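Antifungal protein GAFP-1 (Gastrodia elata, PDB 1XD5) probably binds mannose as a monomeric monocot lectin of the bulb-type family and acts as an antifungal protein. Local coordinates at residues Asp59-Ile64 and Ser74-Gln79. Sequence-based numbering, arbitrary orientation.
Sequences DGNLVI and SNTNRQ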
loop_
_atom_site.group_PDB
_atom_site.type_symbol
_atom_site.label_atom_id
_atom_site.label_comp_id
_atom_site.label_asym_id
_atom_site.label_seq_id
_atom_site.Cartn_x
_atom_site.Cartn_y
_atom_site.Cartn_z
ATOM N N ASP A 59 -12.262 -5.346 -4.491
ATOM C CA ASP A 59 -12.285 -6.741 -4.033
ATOM C C ASP A 59 -11.319 -6.998 -2.876
ATOM O O ASP A 59 -11.155 -8.136 -2.433
ATOM C CB ASP A 59 -12.044 -7.714 -5.193
ATOM C CG ASP A 59 -10.670 -7.565 -5.818
ATOM O OD1 ASP A 59 -9.865 -6.737 -5.335
ATOM O OD2 ASP A 59 -10.318 -8.223 -6.815
ATOM N N GLY A 60 -10.692 -5.932 -2.386
ATOM C CA GLY A 60 -9.818 -6.020 -1.231
ATOM C C GLY A 60 -8.372 -6.296 -1.586
ATOM O O GLY A 60 -7.520 -6.380 -0.700
ATOM N N ASN A 61 -8.103 -6.466 -2.874
ATOM C CA ASN A 61 -6.737 -6.688 -3.349
ATOM C C ASN A 61 -5.988 -5.370 -3.493
ATOM O O ASN A 61 -6.548 -4.381 -3.969
ATOM C CB ASN A 61 -6.756 -7.404 -4.694
ATOM C CG ASN A 61 -5.585 -8.370 -4.877
ATOM O OD1 ASN A 61 -4.734 -8.524 -3.997
ATOM N ND2 ASN A 61 -5.546 -9.029 -6.037
ATOM N N LEU A 62 -4.720 -5.364 -3.096
ATOM C CA LEU A 62 -3.866 -4.194 -3.287
ATOM C C LEU A 62 -2.880 -4.540 -4.376
ATOM O O LEU A 62 -2.132 -5.512 -4.253
ATOM C CB LEU A 62 -3.107 -3.857 -1.995
ATOM C CG LEU A 62 -2.198 -2.623 -2.018
ATOM C CD1 LEU A 62 -3.044 -1.353 -2.022
ATOM C CD2 LEU A 62 -1.248 -2.626 -0.806
ATOM N N VAL A 63 -2.865 -3.752 -5.438
ATOM C CA VAL A 63 -2.148 -4.163 -6.630
ATOM C C VAL A 63 -1.313 -3.040 -7.190
ATOM O O VAL A 63 -1.777 -1.905 -7.303
ATOM C CB VAL A 63 -3.118 -4.662 -7.743
ATOM C CG1 VAL A 63 -2.334 -5.270 -8.894
ATOM C CG2 VAL A 63 -4.102 -5.694 -7.193
ATOM N N ILE A 64 -0.079 -3.371 -7.559
ATOM C CA ILE A 64 0.771 -2.438 -8.275
ATOM C C ILE A 64 0.578 -2.682 -9.767
ATOM O O ILE A 64 0.711 -3.817 -10.232
ATOM C CB ILE A 64 2.259 -2.640 -7.886
ATOM C CG1 ILE A 64 2.476 -2.380 -6.390
ATOM C CG2 ILE A 64 3.170 -1.752 -8.757
ATOM C CD1 ILE A 64 3.909 -2.659 -5.926
ATOM N N SER A 74 -1.167 -7.947 -3.112
ATOM C CA SER A 74 -1.264 -8.453 -1.751
ATOM C C SER A 74 -1.905 -9.838 -1.763
ATOM O O SER A 74 -1.716 -10.606 -0.829
ATOM C CB SER A 74 -2.064 -7.490 -0.869
ATOM O OG SER A 74 -3.402 -7.374 -1.330
ATOM N N ASN A 75 -2.631 -10.154 -2.837
ATOM C CA ASN A 75 -3.347 -11.434 -2.980
ATOM C C ASN A 75 -4.424 -11.609 -1.913
ATOM O O ASN A 75 -4.670 -12.716 -1.426
ATOM C CB ASN A 75 -2.394 -12.640 -2.972
ATOM C CG ASN A 75 -1.434 -12.649 -4.149
ATOM O OD1 ASN A 75 -0.263 -13.017 -4.002
ATOM N ND2 ASN A 75 -1.914 -12.246 -5.314
ATOM N N THR A 76 -5.055 -10.499 -1.549
ATOM C CA THR A 76 -6.087 -10.498 -0.521
ATOM C C THR A 76 -7.460 -10.260 -1.143
ATOM O O THR A 76 -8.392 -9.809 -0.462
ATOM C CB THR A 76 -5.781 -9.426 0.527
ATOM O OG1 THR A 76 -5.505 -8.177 -0.133
ATOM C CG2 THR A 76 -4.478 -9.759 1.258
ATOM N N ASN A 77 -7.575 -10.557 -2.436
ATOM C CA ASN A 77 -8.860 -10.510 -3.142
ATOM C C ASN A 77 -9.911 -11.361 -2.431
ATOM O O ASN A 77 -9.634 -12.472 -1.992
ATOM C CB ASN A 77 -8.719 -10.940 -4.610
ATOM C CG ASN A 77 -8.062 -12.310 -4.766
ATOM O OD1 ASN A 77 -8.699 -13.272 -5.219
ATOM N ND2 ASN A 77 -6.789 -12.405 -4.405
ATOM N N ARG A 78 -11.105 -10.798 -2.288
ATOM C CA ARG A 78 -12.238 -11.490 -1.692
ATOM C C ARG A 78 -13.503 -10.910 -2.323
ATOM O O ARG A 78 -13.478 -10.480 -3.472
ATOM C CB ARG A 78 -12.238 -11.343 -0.164
ATOM C CG ARG A 78 -11.898 -9.943 0.359
ATOM C CD ARG A 78 -12.098 -9.776 1.859
ATOM N NE ARG A 78 -11.176 -10.590 2.643
ATOM C CZ ARG A 78 -11.449 -11.103 3.841
ATOM N NH1 ARG A 78 -12.632 -10.892 4.410
ATOM N NH2 ARG A 78 -10.530 -11.832 4.478
ATOM N N GLN A 79 -14.603 -10.891 -1.588
ATOM C CA GLN A 79 -15.836 -10.294 -2.097
ATOM C C GLN A 79 -15.695 -8.773 -2.179
ATOM O O GLN A 79 -14.949 -8.160 -1.406
ATOM C CB GLN A 79 -17.033 -10.687 -1.221
ATOM C CG GLN A 79 -16.984 -10.158 0.219
ATOM C CD GLN A 79 -16.113 -10.998 1.172
ATOM O OE1 GLN A 79 -15.902 -10.599 2.319
ATOM N NE2 GLN A 79 -15.620 -12.152 0.708
HETATM O O HOH W 1 -3.785 -11.313 -6.996
#
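The hydroxyl OG of S74 accepts the backbone N-H of L62 at 3.0 Å in a fairly straight bond. It also donates to OG1 of T76 at a short 2.5 Å, and T76 OG1 donates to G60 O at 2.8 Å. Both hydroxyls lie between backbone N and carbonyl carbon (chi1 63° for S74, 50° for T76), which turns them to the 59-64 side. The bonds to L62 N and G60 O join loop 74-79 to residues 60-62. Beside them, N61 OD1 takes the N-H of T76 at 3.2 Å, from well above its carbonyl plane. N61 ND2 reaches a water that also meets N75 ND2, weakly. The N77 side chain runs alongside that of N61, amide planes 45° apart. S74 N donates to L62 O, and R78 N to D59 O at 2.7 Å. D59 OD1 accepts from N61 N, above the carboxylate plane, in an Asx turn; Q57 NE2 also donates to OD1. G60 has positive phi. W104 of strand 102-105 packs on L62, S74 and T76. The contact pins the loop leaving strand 69-73 to the turn before, and first residue of, its antiparallel neighbour 62-66, between two sheets of the bulb-type lectin beta-prism II fold.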